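Local coordinates for putative modification methylase (Thermus thermophilus, PDB 2ZIG), which probably methylates the exocyclic N4 amine of cytosine in DNA, drawing its methyl group from S-adenosyl-L-methionine, at residues 218-222 / 223-227; 77-80 / 81-85. One frame throughout, in Å; residues are numbered along the deposited sequence.

Interaction 1. Residues 218-222 / 223-227; sequences APFPL and ELAER
P221 O faces the first turn of helix 222-232 and takes two weak hydrogen bonds, from L224 N at 3.1 Å and, somewhat straighter, from A225 N at 3.3 Å. P221 is the N-cap; proline brings no side-chain acceptor for the first-turn amides, and its carbonyl takes the bond from A225 that opens the helical pattern. One step on, the bonding becomes regular: E226 N gives L222 O a 2.8 Å bond with an N-H...O angle of 163°, and R227 N follows with a longer bond to E223 O, 3.1 Å. F220 joins the loop to the helix start by apolar packing. Its CG sits between the backbone N and the carbonyl carbon (chi1 55°), which turns the ring toward the first turn, where CE1 meets A225 CB at 3.6 Å while L224 CD1 lies against F220 CB. In this Rossmann-like methylase the loop end and helix are packed against helix 248-255: F220 touches T249, and L222 and A225 both reach A252. Beside that helix, L222 CD2 comes within 3.4 Å of E226 CG, the two side chains crossing at a slant. The carboxylate of E226 is held by the end of helix 248-255 and the residue after it: OE2 makes a salt bridge to R255 and takes a weak bond from W256. R227 pairs with D207 and makes a cation-pi contact with W205; its link to E223, NH2 to OE2 at 3.8 Å, is long.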
ATOM      1  N   ALA B 218      15.399 -11.408  12.233  1.00 46.93           N
ATOM      2  CA  ALA B 218      13.990 -11.088  12.425  1.00 44.06           C
ATOM      3  C   ALA B 218      13.574 -10.006  11.433  1.00 42.47           C
ATOM      4  O   ALA B 218      14.274  -9.008  11.260  1.00 43.35           O
ATOM      5  CB  ALA B 218      13.757 -10.616  13.856  1.00 44.78           C
ATOM      6  N   PRO B 219      12.437 -10.202  10.750  1.00 40.27           N
ATOM      7  CA  PRO B 219      11.950  -9.221   9.775  1.00 39.20           C
ATOM      8  C   PRO B 219      11.407  -7.950  10.427  1.00 37.02           C
ATOM      9  O   PRO B 219      11.192  -6.940   9.751  1.00 38.80           O
ATOM     10  CB  PRO B 219      10.879  -9.997   9.008  1.00 38.70           C
ATOM     11  CG  PRO B 219      10.342 -10.920  10.042  1.00 38.69           C
ATOM     12  CD  PRO B 219      11.594 -11.408  10.742  1.00 39.62           C
ATOM     13  N   PHE B 220      11.184  -7.999  11.737  1.00 31.97           N
ATOM     14  CA  PHE B 220      10.695  -6.830  12.448  1.00 28.68           C
ATOM     15  C   PHE B 220      11.035  -6.855  13.932  1.00 27.01           C
ATOM     16  O   PHE B 220      11.160  -7.919  14.536  1.00 27.30           O
ATOM     17  CB  PHE B 220       9.182  -6.643  12.223  1.00 28.76           C
ATOM     18  CG  PHE B 220       8.347  -7.835  12.585  1.00 27.05           C
ATOM     19  CD1 PHE B 220       8.114  -8.167  13.914  1.00 27.86           C
ATOM     20  CD2 PHE B 220       7.769  -8.617  11.592  1.00 30.25           C
ATOM     21  CE1 PHE B 220       7.315  -9.265  14.252  1.00 27.36           C
ATOM     22  CE2 PHE B 220       6.970  -9.712  11.918  1.00 27.98           C
ATOM     23  CZ  PHE B 220       6.745 -10.036  13.251  1.00 29.17           C
ATOM     24  N   PRO B 221      11.217  -5.669  14.533  1.00 26.05           N
ATOM     25  CA  PRO B 221      11.550  -5.522  15.950  1.00 25.85           C
ATOM     26  C   PRO B 221      10.477  -6.082  16.874  1.00 25.84           C
ATOM     27  O   PRO B 221       9.287  -6.112  16.533  1.00 24.13           O
ATOM     28  CB  PRO B 221      11.689  -4.013  16.119  1.00 25.87           C
ATOM     29  CG  PRO B 221      12.131  -3.563  14.776  1.00 26.54           C
ATOM     30  CD  PRO B 221      11.239  -4.359  13.865  1.00 25.56           C
ATOM     31  N   LEU B 222      10.910  -6.510  18.054  1.00 24.82           N
ATOM     32  CA  LEU B 222       9.999  -7.047  19.045  1.00 25.37           C
ATOM     33  C   LEU B 222       8.959  -5.962  19.363  1.00 25.88           C
ATOM     34  O   LEU B 222       7.761  -6.232  19.442  1.00 26.47           O
ATOM     35  CB  LEU B 222      10.764  -7.403  20.316  1.00 26.65           C
ATOM     36  CG  LEU B 222      10.291  -8.581  21.169  1.00 30.33           C
ATOM     37  CD1 LEU B 222      10.775  -8.353  22.591  1.00 29.93           C
ATOM     38  CD2 LEU B 222       8.778  -8.710  21.148  1.00 28.76           C
ATOM     39  N   GLU B 223       9.428  -4.731  19.530  1.00 23.12           N
ATOM     40  CA  GLU B 223       8.537  -3.633  19.857  1.00 26.06           C
ATOM     41  C   GLU B 223       7.368  -3.479  18.893  1.00 23.91           C
ATOM     42  O   GLU B 223       6.252  -3.161  19.305  1.00 26.48           O
ATOM     43  CB  GLU B 223       9.315  -2.320  19.939  1.00 26.97           C
ATOM     44  CG  GLU B 223       8.408  -1.119  20.090  1.00 33.16           C
ATOM     45  CD  GLU B 223       9.154   0.134  20.488  1.00 39.22           C
ATOM     46  OE1 GLU B 223      10.221   0.417  19.893  1.00 38.44           O
ATOM     47  OE2 GLU B 223       8.661   0.844  21.393  1.00 42.56           O
ATOM     48  N   LEU B 224       7.622  -3.692  17.613  1.00 22.86           N
ATOM     49  CA  LEU B 224       6.571  -3.583  16.609  1.00 22.30           C
ATOM     50  C   LEU B 224       5.557  -4.714  16.826  1.00 22.68           C
ATOM     51  O   LEU B 224       4.350  -4.518  16.694  1.00 21.78           O
ATOM     52  CB  LEU B 224       7.186  -3.661  15.211  1.00 23.04           C
ATOM     53  CG  LEU B 224       6.302  -3.406  13.982  1.00 27.15           C
ATOM     54  CD1 LEU B 224       7.179  -3.120  12.787  1.00 28.17           C
ATOM     55  CD2 LEU B 224       5.423  -4.606  13.702  1.00 27.23           C
ATOM     56  N   ALA B 225       6.046  -5.900  17.166  1.00 21.61           N
ATOM     57  CA  ALA B 225       5.139  -7.021  17.404  1.00 22.61           C
ATOM     58  C   ALA B 225       4.349  -6.809  18.697  1.00 22.50           C
ATOM     59  O   ALA B 225       3.146  -7.079  18.755  1.00 18.57           O
ATOM     60  CB  ALA B 225       5.923  -8.333  17.473  1.00 23.03           C
ATOM     61  N   GLU B 226       5.018  -6.322  19.740  1.00 23.02           N
ATOM     62  CA  GLU B 226       4.327  -6.110  21.009  1.00 24.88           C
ATOM     63  C   GLU B 226       3.201  -5.101  20.859  1.00 23.18           C
ATOM     64  O   GLU B 226       2.147  -5.248  21.454  1.00 23.85           O
ATOM     65  CB  GLU B 226       5.304  -5.644  22.088  1.00 24.35           C
ATOM     66  CG  GLU B 226       6.328  -6.689  22.450  1.00 29.28           C
ATOM     67  CD  GLU B 226       7.337  -6.182  23.451  1.00 33.34           C
ATOM     68  OE1 GLU B 226       7.873  -5.075  23.233  1.00 39.98           O
ATOM     69  OE2 GLU B 226       7.605  -6.884  24.447  1.00 35.20           O
ATOM     70  N   ARG B 227       3.436  -4.072  20.060  1.00 24.24           N
ATOM     71  CA  ARG B 227       2.436  -3.041  19.829  1.00 23.55           C
ATOM     72  C   ARG B 227       1.200  -3.657  19.154  1.00 23.25           C
ATOM     73  O   ARG B 227       0.067  -3.375  19.539  1.00 21.59           O
ATOM     74  CB  ARG B 227       3.054  -1.937  18.964  1.00 24.36           C
ATOM     75  CG  ARG B 227       2.262  -0.653  18.872  1.00 28.92           C
ATOM     76  CD  ARG B 227       3.075   0.456  18.175  1.00 28.80           C
ATOM     77  NE  ARG B 227       4.137   1.011  19.020  1.00 31.49           N
ATOM     78  CZ  ARG B 227       4.862   2.085  18.709  1.00 31.36           C
ATOM     79  NH1 ARG B 227       4.656   2.731  17.560  1.00 27.38           N
ATOM     80  NH2 ARG B 227       5.771   2.543  19.564  1.00 30.96           N
TER

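Interaction 2. Residues 77-80 / 81-85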
ATOM      1  N   ASP B  77      -1.150 -17.886  -0.282  1.00 33.79           N
ATOM      2  CA  ASP B  77      -2.604 -18.004  -0.263  1.00 35.49           C
ATOM      3  C   ASP B  77      -3.113 -19.254   0.459  1.00 35.90           C
ATOM      4  O   ASP B  77      -4.143 -19.212   1.137  1.00 35.91           O
ATOM      5  CB  ASP B  77      -3.155 -17.965  -1.691  1.00 36.39           C
ATOM      6  CG  ASP B  77      -3.312 -16.549  -2.218  1.00 38.61           C
ATOM      7  OD1 ASP B  77      -2.799 -15.610  -1.569  1.00 37.17           O
ATOM      8  OD2 ASP B  77      -3.946 -16.371  -3.279  1.00 36.55           O
ATOM      9  N   ARG B  78      -2.398 -20.364   0.323  1.00 35.25           N
ATOM     10  CA  ARG B  78      -2.816 -21.590   0.987  1.00 35.75           C
ATOM     11  C   ARG B  78      -2.681 -21.439   2.500  1.00 35.58           C
ATOM     12  O   ARG B  78      -3.384 -22.101   3.274  1.00 34.67           O
ATOM     13  CB  ARG B  78      -1.985 -22.769   0.496  1.00 37.07           C
ATOM     14  CG  ARG B  78      -2.341 -23.230  -0.911  1.00 41.98           C
ATOM     15  CD  ARG B  78      -1.556 -24.485  -1.269  1.00 45.35           C
ATOM     16  NE  ARG B  78      -0.120 -24.253  -1.147  1.00 48.04           N
ATOM     17  CZ  ARG B  78       0.809 -25.198  -1.263  1.00 50.76           C
ATOM     18  NH1 ARG B  78       0.455 -26.454  -1.506  1.00 50.09           N
ATOM     19  NH2 ARG B  78       2.093 -24.883  -1.129  1.00 50.71           N
ATOM     20  N   VAL B  79      -1.771 -20.562   2.915  1.00 33.65           N
ATOM     21  CA  VAL B  79      -1.563 -20.295   4.332  1.00 33.38           C
ATOM     22  C   VAL B  79      -2.661 -19.350   4.822  1.00 32.72           C
ATOM     23  O   VAL B  79      -3.265 -19.576   5.873  1.00 33.58           O
ATOM     24  CB  VAL B  79      -0.190 -19.642   4.576  1.00 34.08           C
ATOM     25  CG1 VAL B  79      -0.032 -19.280   6.046  1.00 35.40           C
ATOM     26  CG2 VAL B  79       0.914 -20.591   4.134  1.00 33.40           C
ATOM     27  N   TRP B  80      -2.928 -18.298   4.052  1.00 31.92           N
ATOM     28  CA  TRP B  80      -3.958 -17.326   4.417  1.00 32.08           C
ATOM     29  C   TRP B  80      -5.316 -18.039   4.526  1.00 33.28           C
ATOM     30  O   TRP B  80      -6.163 -17.660   5.345  1.00 34.19           O
ATOM     31  CB  TRP B  80      -4.045 -16.196   3.370  1.00 29.61           C
ATOM     32  CG  TRP B  80      -2.741 -15.488   3.030  1.00 27.68           C
ATOM     33  CD1 TRP B  80      -2.392 -14.982   1.809  1.00 26.98           C
ATOM     34  CD2 TRP B  80      -1.637 -15.199   3.909  1.00 26.41           C
ATOM     35  NE1 TRP B  80      -1.147 -14.405   1.870  1.00 27.05           N
ATOM     36  CE2 TRP B  80      -0.661 -14.522   3.145  1.00 26.42           C
ATOM     37  CE3 TRP B  80      -1.379 -15.448   5.266  1.00 26.57           C
ATOM     38  CZ2 TRP B  80       0.558 -14.090   3.693  1.00 27.74           C
ATOM     39  CZ3 TRP B  80      -0.170 -15.020   5.810  1.00 25.05           C
ATOM     40  CH2 TRP B  80       0.784 -14.347   5.021  1.00 27.06           C
ATOM     41  N   ARG B  81      -5.523 -19.067   3.701  1.00 35.91           N
ATOM     42  CA  ARG B  81      -6.781 -19.831   3.726  1.00 36.48           C
ATOM     43  C   ARG B  81      -6.981 -20.501   5.074  1.00 35.05           C
ATOM     44  O   ARG B  81      -8.063 -20.440   5.645  1.00 36.19           O
ATOM     45  CB  ARG B  81      -6.810 -20.909   2.644  1.00 38.64           C
ATOM     46  CG  ARG B  81      -7.225 -20.421   1.277  1.00 44.28           C
ATOM     47  CD  ARG B  81      -7.765 -21.567   0.428  1.00 46.75           C
ATOM     48  NE  ARG B  81      -8.075 -21.121  -0.928  1.00 50.13           N
ATOM     49  CZ  ARG B  81      -7.163 -20.716  -1.807  1.00 51.14           C
ATOM     50  NH1 ARG B  81      -5.876 -20.706  -1.475  1.00 51.05           N
ATOM     51  NH2 ARG B  81      -7.539 -20.304  -3.012  1.00 51.97           N
ATOM     52  N   GLU B  82      -5.941 -21.159   5.571  1.00 33.30           N
ATOM     53  CA  GLU B  82      -6.027 -21.812   6.871  1.00 35.60           C
ATOM     54  C   GLU B  82      -6.195 -20.764   7.966  1.00 34.73           C
ATOM     55  O   GLU B  82      -6.966 -20.959   8.907  1.00 35.32           O
ATOM     56  CB  GLU B  82      -4.770 -22.647   7.151  1.00 38.00           C
ATOM     57  CG  GLU B  82      -4.695 -23.949   6.370  1.00 41.63           C
ATOM     58  CD  GLU B  82      -5.964 -24.770   6.501  1.00 41.59           C
ATOM     59  OE1 GLU B  82      -6.414 -25.003   7.638  1.00 41.82           O
ATOM     60  OE2 GLU B  82      -6.513 -25.183   5.461  1.00 46.11           O
ATOM     61  N   VAL B  83      -5.464 -19.656   7.848  1.00 33.53           N
ATOM     62  CA  VAL B  83      -5.564 -18.589   8.836  1.00 30.58           C
ATOM     63  C   VAL B  83      -7.011 -18.119   8.924  1.00 29.58           C
ATOM     64  O   VAL B  83      -7.544 -17.930  10.012  1.00 29.63           O
ATOM     65  CB  VAL B  83      -4.675 -17.371   8.466  1.00 30.73           C
ATOM     66  CG1 VAL B  83      -5.066 -16.151   9.329  1.00 24.31           C
ATOM     67  CG2 VAL B  83      -3.205 -17.722   8.682  1.00 27.98           C
ATOM     68  N   PHE B  84      -7.649 -17.944   7.774  1.00 29.26           N
ATOM     69  CA  PHE B  84      -9.028 -17.483   7.760  1.00 30.58           C
ATOM     70  C   PHE B  84      -9.942 -18.456   8.499  1.00 32.00           C
ATOM     71  O   PHE B  84     -10.915 -18.055   9.142  1.00 32.87           O
ATOM     72  CB  PHE B  84      -9.504 -17.301   6.321  1.00 29.47           C
ATOM     73  CG  PHE B  84     -10.914 -16.785   6.209  1.00 32.35           C
ATOM     74  CD1 PHE B  84     -11.995 -17.661   6.197  1.00 33.18           C
ATOM     75  CD2 PHE B  84     -11.164 -15.422   6.133  1.00 31.98           C
ATOM     76  CE1 PHE B  84     -13.308 -17.182   6.111  1.00 30.54           C
ATOM     77  CE2 PHE B  84     -12.469 -14.940   6.049  1.00 33.04           C
ATOM     78  CZ  PHE B  84     -13.540 -15.826   6.038  1.00 32.26           C
ATOM     79  N   ARG B  85      -9.612 -19.737   8.412  1.00 31.41           N
ATOM     80  CA  ARG B  85     -10.402 -20.772   9.053  1.00 33.08           C
ATOM     81  C   ARG B  85     -10.111 -20.845  10.552  1.00 33.59           C
ATOM     82  O   ARG B  85     -11.014 -21.056  11.362  1.00 33.20           O
ATOM     83  CB  ARG B  85     -10.105 -22.113   8.381  1.00 34.06           C
ATOM     84  CG  ARG B  85     -11.206 -23.131   8.508  1.00 35.96           C
ATOM     85  CD  ARG B  85     -10.801 -24.227   9.449  1.00 38.33           C
ATOM     86  NE  ARG B  85      -9.501 -24.783   9.097  1.00 36.92           N
ATOM     87  CZ  ARG B  85      -8.858 -25.675   9.841  1.00 38.32           C
ATOM     88  NH1 ARG B  85      -9.406 -26.109  10.968  1.00 34.93           N
ATOM     89  NH2 ARG B  85      -7.662 -26.115   9.473  1.00 38.85           N
TER
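D77 O receives R81 N at 2.9 Å, a bent bond (146°) whose donor lies well off the carbonyl plane, and the R81 side chain doubles back over the same oxygen. With its CG beside the backbone N (chi1 -83°), R81 brings CG to 3.3 Å from D77 O and runs extended as far as NE, from where the guanidinium turns to meet R78 N with its edge. The carboxylate of D77 has its own partner, OD2 forming a salt bridge to R122. V83 N to V79 O, at 3.0 Å and 165°, is straighter and lies in the carbonyl plane; F84 N closes on W80 O at 2.9 Å. These are ordinary i to i+4 bonds of helix 66-86, the connecting helix of a beta-alpha-beta crossover between the adjacent parallel strands 41-46 and 91-97. Its sheet-facing side is apolar: V83 CG2 lies at the edge of the W80 indole, 4.5 Å from CE3, and 4.4 Å from V79 CG1, while W80 and V83 both rest on L93. W80 also reaches I119 and C123 of helix 115-125. Near the helix end, R85 NH1 donates a hydrogen bond to F36 O, and F84 meets F128 edge-to-face.

Interactions 1 and 2 lie on opposite sides of the chain's centre, with centres 22 Å apart and nearest atoms about 10 Å apart, so neither touches the other. Each nonetheless borders residues that bind S-adenosyl-L-methionine, which is absent from this chain. From 218-222, the F220 side chain comes to about 4 Å from that of T248 and about 9 Å from that of T246. From 77-80, V79 comes to about 4 Å from A29 and R78 to about 6 Å from D28, again between side chains. V79 also touches P242 and F243, just ahead of T246 in the chain, so both contacts adjoin the cofactor-binding region, one from the loop leading into helix 222-232, the other from helix 66-86.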